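Local coordinates for protein collagen adhesin (Enterococcus faecalis, PDB 2OKM) that probably binds collagen as a cell-wall-attached surface adhesin, of which this chain is the collagen-binding N2 subdomain, a beta sandwich, at residues Q47-E52 with I80-D85; D41-G46 with Y106-T111; K30-E35 with A97-F102; Y124-Q129 with T136-T141. One frame throughout, in Å; residues are numbered along the deposited sequence.

Contact 1 of 4, residues Q47-E52 with I80-D85; sequences QQLNKE and IDFVTD. With SO4 (sulfate ion), chain C.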
loop_
_atom_site.group_PDB
_atom_site.type_symbol
_atom_site.label_atom_id
_atom_site.label_comp_id
_atom_site.label_asym_id
_atom_site.label_seq_id
_atom_site.Cartn_x
_atom_site.Cartn_y
_atom_site.Cartn_z
ATOM N N GLN A 47 1.574 13.223 10.766
ATOM C CA GLN A 47 1.180 13.145 9.364
ATOM C C GLN A 47 -0.327 13.203 9.183
ATOM O O GLN A 47 -1.089 12.777 10.050
ATOM C CB GLN A 47 1.660 11.822 8.762
ATOM C CG GLN A 47 3.124 11.502 8.983
ATOM C CD GLN A 47 3.450 10.062 8.635
ATOM O OE1 GLN A 47 3.433 9.676 7.466
ATOM N NE2 GLN A 47 3.735 9.255 9.654
ATOM N N GLN A 48 -0.742 13.725 8.037
ATOM C CA GLN A 48 -2.147 13.800 7.677
ATOM C C GLN A 48 -2.270 13.172 6.301
ATOM O O GLN A 48 -1.768 13.702 5.311
ATOM C CB GLN A 48 -2.636 15.248 7.658
ATOM C CG GLN A 48 -2.906 15.776 9.054
ATOM C CD GLN A 48 -4.012 15.000 9.761
ATOM O OE1 GLN A 48 -4.033 14.907 10.989
ATOM N NE2 GLN A 48 -4.940 14.446 8.984
ATOM N N LEU A 49 -2.927 12.022 6.257
ATOM C CA LEU A 49 -3.113 11.284 5.018
ATOM C C LEU A 49 -3.816 12.094 3.932
ATOM O O LEU A 49 -4.845 12.721 4.181
ATOM C CB LEU A 49 -3.910 10.013 5.304
ATOM C CG LEU A 49 -4.257 9.122 4.114
ATOM C CD1 LEU A 49 -2.978 8.569 3.496
ATOM C CD2 LEU A 49 -5.150 7.983 4.586
ATOM N N ASN A 50 -3.246 12.085 2.728
ATOM C CA ASN A 50 -3.832 12.787 1.590
ATOM C C ASN A 50 -4.706 11.743 0.886
ATOM O O ASN A 50 -4.240 11.009 0.013
ATOM C CB ASN A 50 -2.719 13.290 0.660
ATOM C CG ASN A 50 -1.806 14.309 1.334
ATOM O OD1 ASN A 50 -0.657 14.505 0.924
ATOM N ND2 ASN A 50 -2.318 14.971 2.363
ATOM N N LYS A 51 -5.974 11.675 1.281
ATOM C CA LYS A 51 -6.903 10.687 0.733
ATOM C C LYS A 51 -7.139 10.709 -0.769
ATOM O O LYS A 51 -7.631 9.730 -1.329
ATOM C CB LYS A 51 -8.252 10.784 1.448
ATOM C CG LYS A 51 -8.186 10.463 2.920
ATOM C CD LYS A 51 -9.570 10.489 3.532
ATOM C CE LYS A 51 -9.525 10.201 5.013
ATOM N NZ LYS A 51 -10.903 10.203 5.581
ATOM N N GLU A 52 -6.801 11.811 -1.426
ATOM C CA GLU A 52 -7.003 11.910 -2.870
ATOM C C GLU A 52 -5.708 11.697 -3.650
ATOM O O GLU A 52 -5.673 11.898 -4.862
ATOM C CB GLU A 52 -7.577 13.283 -3.223
ATOM C CG GLU A 52 -8.860 13.634 -2.480
ATOM C CD GLU A 52 -9.367 15.024 -2.815
ATOM O OE1 GLU A 52 -8.622 16.003 -2.599
ATOM O OE2 GLU A 52 -10.515 15.139 -3.293
ATOM N N ILE A 80 -11.167 0.546 -1.115
ATOM C CA ILE A 80 -10.488 1.164 0.015
ATOM C C ILE A 80 -11.566 1.690 0.949
ATOM O O ILE A 80 -12.680 1.987 0.519
ATOM C CB ILE A 80 -9.574 2.340 -0.421
ATOM C CG1 ILE A 80 -8.596 2.680 0.706
ATOM C CG2 ILE A 80 -10.415 3.581 -0.753
ATOM C CD1 ILE A 80 -7.458 3.585 0.267
ATOM N N ASP A 81 -11.236 1.773 2.230
ATOM C CA ASP A 81 -12.168 2.287 3.222
ATOM C C ASP A 81 -11.362 3.129 4.192
ATOM O O ASP A 81 -10.533 2.603 4.935
ATOM C CB ASP A 81 -12.856 1.140 3.976
ATOM C CG ASP A 81 -13.874 1.634 4.997
ATOM O OD1 ASP A 81 -14.480 0.794 5.696
ATOM O OD2 ASP A 81 -14.067 2.864 5.099
ATOM N N PHE A 82 -11.576 4.438 4.160
ATOM C CA PHE A 82 -10.871 5.313 5.085
ATOM C C PHE A 82 -11.687 5.265 6.373
ATOM O O PHE A 82 -12.736 5.903 6.477
ATOM C CB PHE A 82 -10.801 6.737 4.531
ATOM C CG PHE A 82 -10.000 6.851 3.260
ATOM C CD1 PHE A 82 -10.635 7.006 2.031
ATOM C CD2 PHE A 82 -8.612 6.768 3.291
ATOM C CE1 PHE A 82 -9.896 7.081 0.847
ATOM C CE2 PHE A 82 -7.862 6.841 2.115
ATOM C CZ PHE A 82 -8.507 6.996 0.892
ATOM N N VAL A 83 -11.208 4.484 7.338
ATOM C CA VAL A 83 -11.910 4.314 8.610
ATOM C C VAL A 83 -11.769 5.507 9.553
ATOM O O VAL A 83 -12.564 5.673 10.476
ATOM C CB VAL A 83 -11.469 3.006 9.308
ATOM C CG1 VAL A 83 -11.861 1.816 8.444
ATOM C CG2 VAL A 83 -9.968 3.007 9.547
ATOM N N THR A 84 -10.748 6.323 9.322
ATOM C CA THR A 84 -10.524 7.548 10.086
ATOM C C THR A 84 -9.882 8.484 9.075
ATOM O O THR A 84 -9.912 8.203 7.878
ATOM C CB THR A 84 -9.564 7.361 11.298
ATOM O OG1 THR A 84 -8.248 7.034 10.833
ATOM C CG2 THR A 84 -10.073 6.266 12.232
ATOM N N ASP A 85 -9.309 9.592 9.529
ATOM C CA ASP A 85 -8.663 10.512 8.600
ATOM C C ASP A 85 -7.293 9.993 8.184
ATOM O O ASP A 85 -6.811 10.309 7.097
ATOM C CB ASP A 85 -8.494 11.898 9.235
ATOM C CG ASP A 85 -9.724 12.767 9.084
ATOM O OD1 ASP A 85 -9.727 13.885 9.648
ATOM O OD2 ASP A 85 -10.683 12.341 8.404
HETATM S S SO4 C . -6.716 9.471 13.143
HETATM O O1 SO4 C . -5.323 9.964 13.178
HETATM O O2 SO4 C . -6.719 7.995 13.183
HETATM O O3 SO4 C . -7.435 9.984 14.327
HETATM O O4 SO4 C . -7.376 9.948 11.909
HETATM O O HOH W 1 -6.999 12.577 5.848
HETATM O O HOH W 2 -11.570 12.838 5.219
#

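Contact 2 of 4, residues D41-G46 with Y106-T111; sequences DRQGSG and YTSTIT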
loop_
_atom_site.group_PDB
_atom_site.type_symbol
_atom_site.label_atom_id
_atom_site.label_comp_id
_atom_site.label_asym_id
_atom_site.label_seq_id
_atom_site.Cartn_x
_atom_site.Cartn_y
_atom_site.Cartn_z
ATOM N N ASP A 41 -4.262 -0.503 7.429
ATOM C CA ASP A 41 -3.185 0.458 7.621
ATOM C C ASP A 41 -3.479 1.542 8.653
ATOM O O ASP A 41 -4.521 2.193 8.603
ATOM C CB ASP A 41 -2.854 1.104 6.271
ATOM C CG ASP A 41 -1.542 1.851 6.289
ATOM O OD1 ASP A 41 -1.429 2.842 7.039
ATOM O OD2 ASP A 41 -0.625 1.439 5.547
ATOM N N ARG A 42 -2.549 1.726 9.587
ATOM C CA ARG A 42 -2.677 2.738 10.631
ATOM C C ARG A 42 -1.444 3.630 10.578
ATOM O O ARG A 42 -0.354 3.222 10.983
ATOM C CB ARG A 42 -2.791 2.077 12.004
ATOM N N GLN A 43 -1.622 4.848 10.081
ATOM C CA GLN A 43 -0.512 5.783 9.951
ATOM C C GLN A 43 -0.043 6.355 11.283
ATOM O O GLN A 43 -0.839 6.542 12.205
ATOM C CB GLN A 43 -0.906 6.915 9.006
ATOM C CG GLN A 43 0.244 7.798 8.594
ATOM C CD GLN A 43 -0.149 8.758 7.499
ATOM O OE1 GLN A 43 -0.915 9.701 7.721
ATOM N NE2 GLN A 43 0.361 8.515 6.301
ATOM N N GLY A 44 1.258 6.622 11.368
ATOM C CA GLY A 44 1.849 7.163 12.579
ATOM C C GLY A 44 1.610 8.649 12.754
ATOM O O GLY A 44 1.052 9.310 11.881
ATOM N N SER A 45 2.045 9.178 13.891
ATOM C CA SER A 45 1.863 10.593 14.202
ATOM C C SER A 45 2.638 11.546 13.297
ATOM O O SER A 45 3.511 11.133 12.526
ATOM C CB SER A 45 2.264 10.852 15.655
ATOM O OG SER A 45 3.654 10.631 15.845
ATOM N N GLY A 46 2.297 12.830 13.403
ATOM C CA GLY A 46 2.961 13.872 12.638
ATOM C C GLY A 46 2.640 13.916 11.160
ATOM O O GLY A 46 3.334 14.591 10.395
ATOM N N TYR A 106 0.975 6.899 -2.352
ATOM C CA TYR A 106 0.134 7.912 -1.736
ATOM C C TYR A 106 1.018 8.771 -0.858
ATOM O O TYR A 106 2.122 8.368 -0.489
ATOM C CB TYR A 106 -1.012 7.285 -0.924
ATOM C CG TYR A 106 -0.600 6.536 0.323
ATOM C CD1 TYR A 106 -0.476 7.191 1.551
ATOM C CD2 TYR A 106 -0.349 5.163 0.278
ATOM C CE1 TYR A 106 -0.117 6.495 2.704
ATOM C CE2 TYR A 106 0.013 4.458 1.422
ATOM C CZ TYR A 106 0.126 5.129 2.631
ATOM O OH TYR A 106 0.485 4.436 3.764
ATOM N N THR A 107 0.542 9.965 -0.531
ATOM C CA THR A 107 1.323 10.860 0.302
ATOM C C THR A 107 0.569 11.276 1.541
ATOM O O THR A 107 -0.644 11.101 1.646
ATOM C CB THR A 107 1.694 12.152 -0.446
ATOM O OG1 THR A 107 0.505 12.759 -0.967
ATOM C CG2 THR A 107 2.658 11.857 -1.581
ATOM N N SER A 108 1.317 11.816 2.487
ATOM C CA SER A 108 0.745 12.339 3.707
ATOM C C SER A 108 1.427 13.669 3.906
ATOM O O SER A 108 2.596 13.834 3.557
ATOM C CB SER A 108 1.017 11.414 4.886
ATOM O OG SER A 108 0.231 10.246 4.761
ATOM N N THR A 109 0.680 14.629 4.432
ATOM C CA THR A 109 1.222 15.950 4.691
ATOM C C THR A 109 1.861 15.927 6.071
ATOM O O THR A 109 1.293 15.378 7.015
ATOM C CB THR A 109 0.108 17.017 4.666
ATOM O OG1 THR A 109 -0.465 17.076 3.354
ATOM C CG2 THR A 109 0.666 18.382 5.040
ATOM N N ILE A 110 3.050 16.508 6.176
ATOM C CA ILE A 110 3.759 16.564 7.444
ATOM C C ILE A 110 3.236 17.760 8.233
ATOM O O ILE A 110 3.232 18.884 7.737
ATOM C CB ILE A 110 5.274 16.725 7.218
ATOM C CG1 ILE A 110 5.812 15.509 6.457
ATOM C CG2 ILE A 110 5.983 16.890 8.553
ATOM C CD1 ILE A 110 7.269 15.626 6.038
ATOM N N THR A 111 2.781 17.506 9.455
ATOM C CA THR A 111 2.250 18.562 10.310
ATOM C C THR A 111 3.377 19.304 11.022
ATOM O O THR A 111 4.542 18.907 10.949
ATOM C CB THR A 111 1.314 17.980 11.387
ATOM O OG1 THR A 111 2.067 17.121 12.253
ATOM C CG2 THR A 111 0.181 17.187 10.742
#

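Contact 3 of 4, residues K30-E35 with A97-F102; sequences KSDVTE and ARFTSF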
loop_
_atom_site.group_PDB
_atom_site.type_symbol
_atom_site.label_atom_id
_atom_site.label_comp_id
_atom_site.label_asym_id
_atom_site.label_seq_id
_atom_site.Cartn_x
_atom_site.Cartn_y
_atom_site.Cartn_z
ATOM N N LYS A 30 4.645 -11.399 -8.628
ATOM C CA LYS A 30 3.481 -11.864 -9.359
ATOM C C LYS A 30 3.128 -13.326 -9.123
ATOM O O LYS A 30 2.987 -14.107 -10.069
ATOM C CB LYS A 30 3.692 -11.607 -10.852
ATOM C CG LYS A 30 3.902 -10.124 -11.180
ATOM C CD LYS A 30 4.239 -9.900 -12.641
ATOM C CE LYS A 30 5.675 -9.406 -12.818
ATOM N NZ LYS A 30 5.748 -7.989 -13.299
ATOM N N SER A 31 2.959 -13.688 -7.856
ATOM C CA SER A 31 2.582 -15.048 -7.483
ATOM C C SER A 31 1.068 -15.165 -7.621
ATOM O O SER A 31 0.366 -14.166 -7.748
ATOM C CB SER A 31 2.956 -15.327 -6.027
ATOM O OG SER A 31 4.339 -15.124 -5.790
ATOM N N ASP A 32 0.567 -16.392 -7.615
ATOM C CA ASP A 32 -0.869 -16.608 -7.688
ATOM C C ASP A 32 -1.362 -16.399 -6.256
ATOM O O ASP A 32 -0.570 -16.461 -5.315
ATOM C CB ASP A 32 -1.165 -18.047 -8.136
ATOM C CG ASP A 32 -2.613 -18.250 -8.542
ATOM O OD1 ASP A 32 -2.971 -19.395 -8.899
ATOM O OD2 ASP A 32 -3.391 -17.275 -8.517
ATOM N N VAL A 33 -2.654 -16.121 -6.093
ATOM C CA VAL A 33 -3.247 -15.948 -4.768
ATOM C C VAL A 33 -4.566 -16.712 -4.769
ATOM O O VAL A 33 -5.201 -16.844 -5.816
ATOM C CB VAL A 33 -3.517 -14.459 -4.431
ATOM C CG1 VAL A 33 -2.198 -13.707 -4.294
ATOM C CG2 VAL A 33 -4.387 -13.824 -5.505
ATOM N N THR A 34 -4.974 -17.218 -3.606
ATOM C CA THR A 34 -6.213 -17.988 -3.499
ATOM C C THR A 34 -7.366 -17.243 -2.837
ATOM O O THR A 34 -8.483 -17.757 -2.759
ATOM C CB THR A 34 -5.982 -19.302 -2.726
ATOM O OG1 THR A 34 -5.491 -19.005 -1.414
ATOM C CG2 THR A 34 -4.978 -20.178 -3.456
ATOM N N GLU A 35 -7.094 -16.036 -2.352
ATOM C CA GLU A 35 -8.118 -15.222 -1.715
ATOM C C GLU A 35 -7.755 -13.757 -1.885
ATOM O O GLU A 35 -6.696 -13.432 -2.430
ATOM C CB GLU A 35 -8.225 -15.547 -0.223
ATOM C CG GLU A 35 -6.921 -15.395 0.544
ATOM C CD GLU A 35 -7.103 -15.530 2.046
ATOM O OE1 GLU A 35 -7.930 -16.365 2.477
ATOM O OE2 GLU A 35 -6.412 -14.811 2.797
ATOM N N ALA A 97 -5.841 -9.969 -8.846
ATOM C CA ALA A 97 -4.584 -9.939 -8.108
ATOM C C ALA A 97 -3.721 -11.148 -8.473
ATOM O O ALA A 97 -2.516 -11.155 -8.225
ATOM C CB ALA A 97 -4.851 -9.914 -6.608
ATOM N N ARG A 98 -4.331 -12.175 -9.061
ATOM C CA ARG A 98 -3.573 -13.364 -9.445
ATOM C C ARG A 98 -2.476 -12.997 -10.442
ATOM O O ARG A 98 -2.752 -12.393 -11.477
ATOM C CB ARG A 98 -4.489 -14.412 -10.087
ATOM C CG ARG A 98 -5.622 -14.888 -9.201
ATOM C CD ARG A 98 -6.411 -15.998 -9.885
ATOM N NE ARG A 98 -5.624 -17.220 -10.023
ATOM C CZ ARG A 98 -6.031 -18.302 -10.679
ATOM N NH1 ARG A 98 -7.224 -18.316 -11.259
ATOM N NH2 ARG A 98 -5.246 -19.370 -10.754
ATOM N N PHE A 99 -1.237 -13.369 -10.120
ATOM C CA PHE A 99 -0.082 -13.114 -10.982
ATOM C C PHE A 99 0.077 -11.642 -11.343
ATOM O O PHE A 99 0.624 -11.301 -12.397
ATOM C CB PHE A 99 -0.197 -13.940 -12.270
ATOM C CG PHE A 99 -0.512 -15.391 -12.035
ATOM C CD1 PHE A 99 -1.780 -15.896 -12.311
ATOM C CD2 PHE A 99 0.451 -16.247 -11.518
ATOM C CE1 PHE A 99 -2.082 -17.236 -12.070
ATOM C CE2 PHE A 99 0.160 -17.589 -11.274
ATOM C CZ PHE A 99 -1.107 -18.083 -11.550
ATOM N N THR A 100 -0.377 -10.771 -10.452
ATOM C CA THR A 100 -0.323 -9.340 -10.708
ATOM C C THR A 100 0.258 -8.566 -9.530
ATOM O O THR A 100 -0.090 -8.821 -8.376
ATOM C CB THR A 100 -1.746 -8.813 -11.024
ATOM O OG1 THR A 100 -2.273 -9.524 -12.154
ATOM C CG2 THR A 100 -1.722 -7.327 -11.343
ATOM N N SER A 101 1.142 -7.615 -9.825
ATOM C CA SER A 101 1.747 -6.807 -8.774
ATOM C C SER A 101 1.102 -5.430 -8.720
ATOM O O SER A 101 0.623 -4.916 -9.732
ATOM C CB SER A 101 3.253 -6.657 -9.008
ATOM O OG SER A 101 3.518 -5.944 -10.200
ATOM N N PHE A 102 1.087 -4.846 -7.526
ATOM C CA PHE A 102 0.520 -3.522 -7.323
ATOM C C PHE A 102 1.477 -2.675 -6.501
ATOM O O PHE A 102 1.913 -3.098 -5.434
ATOM C CB PHE A 102 -0.787 -3.588 -6.518
ATOM C CG PHE A 102 -1.860 -4.444 -7.130
ATOM C CD1 PHE A 102 -2.906 -3.864 -7.842
ATOM C CD2 PHE A 102 -1.838 -5.829 -6.974
ATOM C CE1 PHE A 102 -3.922 -4.654 -8.391
ATOM C CE2 PHE A 102 -2.845 -6.624 -7.517
ATOM C CZ PHE A 102 -3.888 -6.035 -8.227
HETATM O O HOH W 3 5.965 -6.810 -10.876
#

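Contact 4 of 4, residues Y124-Q129 with T136-T141; sequences YDINYQ and TNEKNT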
loop_
_atom_site.group_PDB
_atom_site.type_symbol
_atom_site.label_atom_id
_atom_site.label_comp_id
_atom_site.label_asym_id
_atom_site.label_seq_id
_atom_site.Cartn_x
_atom_site.Cartn_y
_atom_site.Cartn_z
ATOM N N TYR A 124 0.978 -1.601 9.521
ATOM C CA TYR A 124 0.014 -2.351 8.743
ATOM C C TYR A 124 -0.163 -3.771 9.249
ATOM O O TYR A 124 0.679 -4.301 9.968
ATOM C CB TYR A 124 0.435 -2.371 7.263
ATOM C CG TYR A 124 1.716 -3.140 7.000
ATOM C CD1 TYR A 124 1.711 -4.533 6.933
ATOM C CD2 TYR A 124 2.935 -2.480 6.850
ATOM C CE1 TYR A 124 2.893 -5.254 6.725
ATOM C CE2 TYR A 124 4.122 -3.191 6.644
ATOM C CZ TYR A 124 4.092 -4.574 6.584
ATOM O OH TYR A 124 5.263 -5.284 6.411
ATOM N N ASP A 125 -1.287 -4.358 8.863
ATOM C CA ASP A 125 -1.630 -5.737 9.188
ATOM C C ASP A 125 -2.171 -6.234 7.857
ATOM O O ASP A 125 -3.142 -5.694 7.340
ATOM C CB ASP A 125 -2.724 -5.796 10.246
ATOM C CG ASP A 125 -3.168 -7.218 10.551
ATOM O OD1 ASP A 125 -4.367 -7.404 10.869
ATOM O OD2 ASP A 125 -2.326 -8.147 10.499
ATOM N N ILE A 126 -1.526 -7.237 7.279
ATOM C CA ILE A 126 -1.988 -7.743 5.995
ATOM C C ILE A 126 -2.314 -9.225 6.059
ATOM O O ILE A 126 -1.600 -10.002 6.686
ATOM C CB ILE A 126 -0.942 -7.498 4.878
ATOM C CG1 ILE A 126 -1.509 -7.940 3.528
ATOM C CG2 ILE A 126 0.348 -8.243 5.189
ATOM C CD1 ILE A 126 -0.579 -7.663 2.360
ATOM N N ASN A 127 -3.419 -9.596 5.419
ATOM C CA ASN A 127 -3.876 -10.980 5.353
ATOM C C ASN A 127 -3.894 -11.402 3.890
ATOM O O ASN A 127 -4.396 -10.671 3.038
ATOM C CB ASN A 127 -5.293 -11.100 5.927
ATOM C CG ASN A 127 -5.317 -11.053 7.444
ATOM O OD1 ASN A 127 -4.854 -11.982 8.112
ATOM N ND2 ASN A 127 -5.852 -9.968 7.996
ATOM N N TYR A 128 -3.333 -12.571 3.599
ATOM C CA TYR A 128 -3.311 -13.083 2.232
ATOM C C TYR A 128 -3.054 -14.587 2.242
ATOM O O TYR A 128 -2.678 -15.149 3.269
ATOM C CB TYR A 128 -2.239 -12.359 1.405
ATOM C CG TYR A 128 -0.810 -12.594 1.851
ATOM C CD1 TYR A 128 -0.072 -13.672 1.362
ATOM C CD2 TYR A 128 -0.186 -11.719 2.740
ATOM C CE1 TYR A 128 1.257 -13.866 1.746
ATOM C CE2 TYR A 128 1.138 -11.906 3.131
ATOM C CZ TYR A 128 1.853 -12.979 2.628
ATOM O OH TYR A 128 3.167 -13.154 3.001
ATOM N N GLN A 129 -3.269 -15.241 1.104
ATOM C CA GLN A 129 -3.045 -16.679 1.016
ATOM C C GLN A 129 -2.553 -17.067 -0.371
ATOM O O GLN A 129 -3.152 -16.695 -1.380
ATOM C CB GLN A 129 -4.331 -17.445 1.347
ATOM C CG GLN A 129 -4.145 -18.959 1.416
ATOM C CD GLN A 129 -5.357 -19.684 1.976
ATOM O OE1 GLN A 129 -5.350 -20.907 2.113
ATOM N NE2 GLN A 129 -6.402 -18.933 2.306
ATOM N N THR A 136 -1.832 -16.369 5.439
ATOM C CA THR A 136 -0.750 -15.649 6.096
ATOM C C THR A 136 -1.245 -14.327 6.677
ATOM O O THR A 136 -2.093 -13.660 6.091
ATOM C CB THR A 136 0.390 -15.327 5.101
ATOM O OG1 THR A 136 0.926 -16.544 4.568
ATOM C CG2 THR A 136 1.500 -14.543 5.791
ATOM N N ASN A 137 -0.718 -13.964 7.841
ATOM C CA ASN A 137 -1.062 -12.699 8.477
ATOM C C ASN A 137 0.232 -12.085 8.984
ATOM O O ASN A 137 0.913 -12.660 9.836
ATOM C CB ASN A 137 -2.039 -12.895 9.638
ATOM C CG ASN A 137 -2.281 -11.608 10.410
ATOM O OD1 ASN A 137 -1.417 -11.151 11.158
ATOM N ND2 ASN A 137 -3.451 -11.012 10.219
ATOM N N GLU A 138 0.570 -10.921 8.444
ATOM C CA GLU A 138 1.790 -10.220 8.816
ATOM C C GLU A 138 1.489 -8.833 9.343
ATOM O O GLU A 138 0.563 -8.170 8.879
ATOM C CB GLU A 138 2.710 -10.078 7.607
ATOM C CG GLU A 138 3.301 -11.364 7.094
ATOM C CD GLU A 138 4.042 -11.162 5.791
ATOM O OE1 GLU A 138 4.801 -12.069 5.393
ATOM O OE2 GLU A 138 3.859 -10.098 5.156
ATOM N N LYS A 139 2.293 -8.397 10.305
ATOM C CA LYS A 139 2.150 -7.073 10.889
ATOM C C LYS A 139 3.540 -6.465 10.975
ATOM O O LYS A 139 4.510 -7.163 11.271
ATOM C CB LYS A 139 1.557 -7.160 12.297
ATOM C CG LYS A 139 0.205 -7.840 12.374
ATOM C CD LYS A 139 -0.235 -7.997 13.820
ATOM C CE LYS A 139 -1.542 -8.763 13.920
ATOM N NZ LYS A 139 -1.933 -8.992 15.338
ATOM N N ASN A 140 3.644 -5.172 10.699
ATOM C CA ASN A 140 4.932 -4.507 10.791
ATOM C C ASN A 140 4.771 -3.000 10.742
ATOM O O ASN A 140 3.689 -2.487 10.462
ATOM C CB ASN A 140 5.862 -4.967 9.666
ATOM C CG ASN A 140 7.271 -5.249 10.160
ATOM O OD1 ASN A 140 7.869 -4.437 10.863
ATOM N ND2 ASN A 140 7.807 -6.408 9.791
ATOM N N THR A 141 5.861 -2.298 11.031
ATOM C CA THR A 141 5.879 -0.844 11.023
ATOM C C THR A 141 7.087 -0.369 10.233
ATOM O O THR A 141 8.222 -0.749 10.527
ATOM C CB THR A 141 5.974 -0.270 12.451
ATOM O OG1 THR A 141 4.788 -0.601 13.182
ATOM C CG2 THR A 141 6.134 1.246 12.407
HETATM O O HOH W 4 5.460 -7.854 6.764
HETATM O O HOH W 5 -4.701 -14.544 6.785
#

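Contact 1 of 4, residues Q47-E52 with I80-D85
At one margin of the beta sandwich of this collagen-binding subdomain, the end of strand 47-49 and the loop after it meet the end of strand 78-82 and the turn leading into strand 87-92. Lys-51 and Phe-82 carry most of the contact. The lysine chain, extended beyond CG, lies over one face of the phenyl ring and runs against the direction in which the phenylalanine side chain points. Lys-51 CG stands 3.8 Å from the centre of the Phe-82 ring and 15° off its normal, a CH-pi contact, while CD sits above the CG end of the ring. This course carries the ammonium past the aromatic group to the turn, where Lys-51 NZ donates a 3.2 Å hydrogen bond to Thr-84 O, approaching from above the carbonyl plane. The same nitrogen forms a longer salt bridge of 3.5 Å to Asp-85 OD2, and a water accepts from NZ. Leu-49 fills the inner side: its CD2 lies 3.8 Å from Phe-82 CE2, the side chains crossing at about a right angle, and its CB rests against Asp-85 O. A second water joins the backbones, donating to Leu-49 O at 2.7 Å and to Asp-85 O at 2.6 Å. Thr-84 OG1 donates to a bound sulfate. Behind the contact, Phe-88 of strand 87-92 packs on both Leu-49 and Phe-82. The lysine thus works at both ends: its methylenes cover an aromatic face while its ammonium is met by a carbonyl, a water and, at longer range, a carboxylate, which would be expected to favour the protonated amine.

Contact 2 of 4, residues D41-G46 with Y106-T111
Gly-46 and Thr-111 meet in the close-packed part of this contact, where the backbones come within 5.3 Å, CA to CA. Thr-111 N donates to Gly-46 O (3.1 Å, 166° at the hydrogen), and Ile-110 CA adds a CA-H...O contact to that oxygen at 3.6 Å. The other part is looser: strands 41-43 and 106-110 belong to the two facing sheets, their short axes approach only to 11.4 Å, 26° from parallel, and long side chains span the gap. Gln-43, with CG anti to its backbone N and an extended chain beyond, reaches across with its amide. Its NE2 is modelled as donating a very short bond of 2.3 Å to Ser-108 OG, whose geometry is doubtful; NE2 also lies at the edge of the Tyr-106 ring. Asp-41 and Tyr-106 reach toward each other tip to tip, Asp-41 OD2 3.7 Å from Tyr-106 OH and the carboxylate and ring planes 86° apart; their hydrogen bonds go elsewhere, from Asn-122 to Asp-41 OD1 and between Lys-9 and Tyr-106 OH. Leu-49 packs against Gln-43, Tyr-106 and Ser-108, Trp-22 of strand 19-26 meets the Tyr-106 ring, and Thr-111 OG1 caps helix 112-115 through Gly-114 N.

Contact 3 of 4, residues K30-E35 with A97-F102
Lys-30 lies against the backbone of Phe-99, its CB 3.4 Å from Phe-99 O. Its O receives a CA-H...O contact from Phe-99 CA at 3.4 Å and also lies at the edge of the phenyl ring. Lys-30 CG passes Ser-101 CB; the chain then bends toward its end, and a water bridges Lys-30 NZ and Ser-101 OG. Ser-31 contributes its carbonyl, which accepts from Phe-99 N at 3.0 Å with the donor above the carbonyl plane. That N-H belongs to a type II beta turn, Ala-97 to Thr-100, which leads into strand 101-110 of the sandwich; the 30-35 loop, linking strands 19-26 and 37-43, lies against it. Asp-32 follows, its CG anti to the backbone N (chi1 -167°), where Arg-98 grips it side-on. Arg-98 NE donates to Asp-32 OD2 at 2.7 Å and Arg-98 NH2 to Asp-32 OD1 at 2.9 Å, both on the syn side, and the carboxylate and guanidinium planes are only 14° apart. The Phe-99 ring stacks on the carboxylate, planes 26° apart, with CZ 3.4 Å from Asp-32 CG, while Asp-32 CA lies over the rim of one ring face. Val-33 N gives a weak bond back to Asp-32 OD2. Beyond it, Val-33 CG2 rests 4.1 Å from Ala-97 CB and touches Arg-98 CG, and Val-33 O accepts from Arg-94 NE.

Contact 4 of 4, residues Y124-Q129 with T136-T141
Strands 124-128 and 136-141 pair antiparallel, their short axes 4.7 Å apart at 163°, as the two arms of a beta hairpin at one border of the five-stranded sheet. Tyr-124, Ile-126 and Tyr-128 form hydrogen-bonded pairs with Asn-140, Glu-138 and Thr-136, each closed by two N-H...O bonds; Asp-125 with Lys-139 and Asn-127 with Asn-137 are the non-hydrogen-bonded pairs between them. On the face of the tyrosines, Thr-136 CB sits over the Tyr-128 ring, 3.8 Å from its centre, a CH-pi contact. Glu-138 meets that ring with its carboxylate turned 85° to it, OE2 at the ring edge. The Tyr-124 ring has Asn-140 O over one face, and Asn-140 CB lies 3.3 Å from Tyr-124 OH. Phe-6 and Phe-7 meet the rings of Tyr-128 and Tyr-124 from the same chain. On the other face, Lys-139 runs alongside Asp-125, CG to OD2 3.2 Å, and the Asn-137 amide crosses toward the opposite strand. Asn-137 ND2 donates weakly to Asp-125 OD2 at 3.1 Å and more firmly to Asn-127 OD1 at 2.7 Å, that oxygen lying near the plane of the Asn-137 amide while the donor comes from above the Asn-127 carbonyl plane.

How the contacts relate
From the N terminus, residues 30-35 come first, then 41-46 and 47-52. Contact 1 closes the shortest of the three early loops when 80-85 returns, nested inside those of contacts 2 and 3. Residues 97-102 close contact 3, joining the loop between strands 19-26 and 37-43 to the turn before strand 101-110; 106-111, further along that strand, closes contact 2, so these two cross, at opposite ends of the sandwich about 27 Å apart between centres. Contacts 1 and 2 touch directly, Gln-48 O to Thr-109 N and Asn-50 OD1 to Thr-107 OG1, and both join the two sheets. Contact 4, a local hairpin, follows in series, yet meets contact 3 where Thr-34 N approaches Gln-129 O.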